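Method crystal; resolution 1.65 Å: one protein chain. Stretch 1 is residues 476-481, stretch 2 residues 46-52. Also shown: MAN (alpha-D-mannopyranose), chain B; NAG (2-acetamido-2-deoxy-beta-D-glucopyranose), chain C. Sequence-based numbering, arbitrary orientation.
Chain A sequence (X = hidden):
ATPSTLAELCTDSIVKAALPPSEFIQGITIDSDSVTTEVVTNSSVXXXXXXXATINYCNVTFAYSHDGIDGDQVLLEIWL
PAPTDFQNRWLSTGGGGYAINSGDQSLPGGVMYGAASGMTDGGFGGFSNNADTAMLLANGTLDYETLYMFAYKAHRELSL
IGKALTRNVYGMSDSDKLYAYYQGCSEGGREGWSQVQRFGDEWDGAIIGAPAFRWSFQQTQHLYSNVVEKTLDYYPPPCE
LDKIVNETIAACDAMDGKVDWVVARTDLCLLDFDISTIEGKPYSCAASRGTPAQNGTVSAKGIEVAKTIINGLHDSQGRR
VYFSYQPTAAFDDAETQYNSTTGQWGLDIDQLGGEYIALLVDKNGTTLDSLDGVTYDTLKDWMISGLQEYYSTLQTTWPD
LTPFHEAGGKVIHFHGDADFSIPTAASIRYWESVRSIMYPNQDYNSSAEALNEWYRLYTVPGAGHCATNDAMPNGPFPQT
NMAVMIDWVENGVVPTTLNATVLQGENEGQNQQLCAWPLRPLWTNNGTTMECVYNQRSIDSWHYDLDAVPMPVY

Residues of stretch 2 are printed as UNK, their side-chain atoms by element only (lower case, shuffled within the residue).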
# COMPACT_ATOMS: atom_id res chain seq x y z
N PRO A 476 -15.55 8.03 2.77
CA PRO A 476 -15.53 7.67 1.36
C PRO A 476 -14.35 6.75 1.05
O PRO A 476 -13.51 6.50 1.91
CB PRO A 476 -15.29 9.02 0.69
CG PRO A 476 -14.36 9.71 1.65
CD PRO A 476 -14.83 9.27 3.02
N PHE A 477 -14.30 6.22 -0.17
CA PHE A 477 -13.18 5.36 -0.59
C PHE A 477 -13.04 5.50 -2.08
O PHE A 477 -14.06 5.53 -2.78
CB PHE A 477 -13.42 3.91 -0.19
CG PHE A 477 -12.15 3.10 -0.19
CD1 PHE A 477 -11.26 3.16 0.88
CD2 PHE A 477 -11.84 2.31 -1.28
CE1 PHE A 477 -10.06 2.46 0.82
CE2 PHE A 477 -10.65 1.60 -1.32
CZ PHE A 477 -9.77 1.69 -0.28
N PRO A 478 -11.80 5.59 -2.62
CA PRO A 478 -11.63 5.77 -4.07
C PRO A 478 -11.78 4.43 -4.78
O PRO A 478 -10.85 3.64 -4.88
CB PRO A 478 -10.25 6.40 -4.18
CG PRO A 478 -9.48 5.78 -3.00
CD PRO A 478 -10.52 5.65 -1.88
N GLN A 479 -12.99 4.15 -5.26
CA GLN A 479 -13.34 2.87 -5.89
C GLN A 479 -13.17 2.93 -7.41
O GLN A 479 -13.29 1.90 -8.07
CB GLN A 479 -14.78 2.51 -5.51
CG GLN A 479 -15.22 1.12 -5.98
CD GLN A 479 -16.65 0.80 -5.51
OE1 GLN A 479 -17.55 1.64 -5.67
NE2 GLN A 479 -16.87 -0.42 -5.03
N THR A 480 -12.84 4.07 -7.96
CA THR A 480 -12.90 4.28 -9.43
C THR A 480 -11.53 4.74 -9.95
O THR A 480 -11.45 5.53 -10.89
CB THR A 480 -14.06 5.24 -9.74
OG1 THR A 480 -13.91 6.47 -9.04
CG2 THR A 480 -15.41 4.56 -9.51
N ASN A 481 -10.43 4.29 -9.34
CA ASN A 481 -9.12 4.83 -9.74
C ASN A 481 -8.73 4.42 -11.15
O ASN A 481 -8.01 5.21 -11.79
CB ASN A 481 -8.03 4.46 -8.74
CG ASN A 481 -8.20 5.19 -7.43
OD1 ASN A 481 -8.86 6.24 -7.35
ND2 ASN A 481 -7.51 4.69 -6.40
N UNK A 46 -16.48 -7.88 -7.53
CA UNK A 46 -16.69 -6.69 -6.69
C UNK A 46 -15.47 -6.53 -5.80
O UNK A 46 -14.82 -7.52 -5.49
c UNK A 46 -17.96 -6.82 -5.86
o UNK A 46 -17.82 -7.93 -4.99
N UNK A 47 -15.24 -5.30 -5.38
CA UNK A 47 -14.04 -4.91 -4.61
C UNK A 47 -14.27 -3.52 -4.11
O UNK A 47 -15.05 -2.80 -4.71
c UNK A 47 -12.77 -4.99 -5.50
o UNK A 47 -11.65 -4.48 -4.82
N UNK A 48 -13.54 -3.08 -3.11
CA UNK A 48 -13.52 -1.65 -2.78
C UNK A 48 -12.69 -0.85 -3.80
O UNK A 48 -12.74 0.37 -3.74
c UNK A 48 -13.81 -1.69 1.09
c UNK A 48 -13.90 -2.20 -0.35
o UNK A 48 -14.87 -1.56 1.73
c UNK A 48 -13.01 -1.45 -1.36
o UNK A 48 -12.70 -1.34 1.52
N UNK A 49 -11.92 -1.55 -4.65
CA UNK A 49 -10.98 -0.87 -5.60
C UNK A 49 -11.56 -0.70 -7.01
O UNK A 49 -10.88 -0.05 -7.82
c UNK A 49 -8.14 -2.84 -2.43
c UNK A 49 -8.42 -0.50 -3.86
c UNK A 49 -8.96 -1.66 -4.35
c UNK A 49 -9.67 -1.64 -5.69
c UNK A 49 -8.79 -2.84 -3.66
c UNK A 49 -7.64 -1.67 -1.93
c UNK A 49 -7.74 -0.50 -2.64
N UNK A 50 -12.68 -1.33 -7.32
CA UNK A 50 -13.32 -1.19 -8.65
C UNK A 50 -14.83 -1.35 -8.51
O UNK A 50 -15.32 -2.02 -7.62
c UNK A 50 -13.37 -5.80 -8.80
c UNK A 50 -13.56 -4.49 -9.21
o UNK A 50 -11.94 -7.57 -8.06
c UNK A 50 -11.06 -5.36 -8.50
c UNK A 50 -12.70 -2.16 -9.67
c UNK A 50 -12.52 -3.58 -9.25
c UNK A 50 -11.27 -4.04 -8.84
c UNK A 50 -12.11 -6.26 -8.45
N UNK A 51 -15.57 -0.73 -9.43
CA UNK A 51 -17.03 -0.91 -9.44
C UNK A 51 -17.40 -2.36 -9.73
O UNK A 51 -16.66 -3.15 -10.37
c UNK A 51 -15.09 0.21 -10.44
c UNK A 51 -16.36 0.94 -10.84
c UNK A 51 -17.50 -0.00 -10.58
N UNK A 52 -18.60 -2.74 -9.25
CA UNK A 52 -19.12 -4.10 -9.48
C UNK A 52 -19.36 -4.32 -10.96
O UNK A 52 -19.78 -3.39 -11.69
o UNK A 52 -19.95 -4.28 -7.27
c UNK A 52 -20.35 -4.35 -8.64
C1 MAN B . -23.06 1.16 -8.51
C2 MAN B . -21.76 0.33 -8.70
C3 MAN B . -21.08 0.25 -7.33
C4 MAN B . -20.70 1.63 -6.80
C5 MAN B . -21.94 2.54 -6.83
C6 MAN B . -21.65 4.00 -6.67
O2 MAN B . -20.87 0.98 -9.62
O3 MAN B . -20.00 -0.65 -7.55
O4 MAN B . -20.23 1.50 -5.45
O5 MAN B . -22.66 2.46 -8.08
O6 MAN B . -22.94 4.80 -6.55
C1 NAG C . -17.14 8.65 -9.57
C2 NAG C . -17.34 7.99 -10.90
C3 NAG C . -18.85 7.90 -11.19
C4 NAG C . -19.56 7.19 -10.04
C5 NAG C . -19.23 7.94 -8.75
C6 NAG C . -19.83 7.29 -7.51
C7 NAG C . -15.64 8.21 -12.57
C8 NAG C . -14.89 8.91 -13.61
N2 NAG C . -16.68 8.74 -11.90
O3 NAG C . -19.03 7.13 -12.39
O4 NAG C . -20.98 7.30 -10.32
O5 NAG C . -17.81 7.93 -8.58
O6 NAG C . -19.44 7.98 -6.36
O7 NAG C . -15.28 7.09 -12.39
O HOH W 1 -9.83 2.34 -7.00

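Position 46 carries one carbon and then one oxygen beyond CA, and its CB lies 6.5 Å from Gln-479 NE2, the side chain's nearest approach to stretch 1. A carbon bearing a single terminal oxygen is a serine hydroxymethyl, so this is Ser-46.

Position 47 has the same two atoms, carbon then oxygen. Its side chain also stays clear of stretch 1, and the contact runs through its backbone: the carbonyl O of position 47 accepts a hydrogen bond from Gln-479 NE2 at 3.0 Å and 161°. The residue is Ser-47. Its OG reaches forward along its own chain and accepts a hydrogen bond from the backbone N of position 49 at 2.9 Å and 166°.

Position 48 holds three carbons in a line, the third carrying two oxygens: a carboxylate on a two-carbon stem. Its CB lies 3.9 Å from Phe-477 CE2, and its backbone O lies 3.3 Å from Phe-477 CD2, near the plane of that ring. This is Glu-48; both carboxylate oxygens find partners elsewhere in the structure. Its backbone O also receives a CA-H...O contact from Gln-479 CA at 3.4 Å but has no conventional hydrogen-bond partner.

Position 49 shows one carbon followed by a six-carbon ring without a heteroatom, which identifies Phe-49. CA-to-CB points away from stretch 1, yet the ring returns to it: CE1 sits 3.8 Å from Phe-477 CZ. The centroids are 5.7 Å apart and the planes meet at 63°, an offset edge-to-face pair with Phe-477 presenting its edge.

Position 50 has one carbon, a six-carbon ring and an oxygen on that ring, hence Tyr-50. Its CA-to-CB bond points away from stretch 1, while its CA approaches Gln-479 O at 3.1 Å in a CA-H...O contact.

At position 51 three carbons close a ring onto the backbone N, the signature of Pro-51. CD lies 3.4 Å from Gln-479 O, and CG 4.0 Å from Thr-480 CG2.

Position 52, one carbon then one oxygen, touches nothing on stretch 1; it is Ser-52. Its N donates to MAN O3 at 3.0 Å.

The contact buries 374 Å² and centres on Gln-479, whose extended side chain uses NE2 to hold Ser-47 O and OE1 to accept from MAN O4 at 2.7 Å. The Phe-477 and Phe-49 rings add apolar packing. One water donates to Phe-49 O and Pro-478 O, each at 2.7 Å, and accepts from Asn-481 N at 3.1 Å, linking the backbones.

Stretch 2 (46-52) SSEFYPS
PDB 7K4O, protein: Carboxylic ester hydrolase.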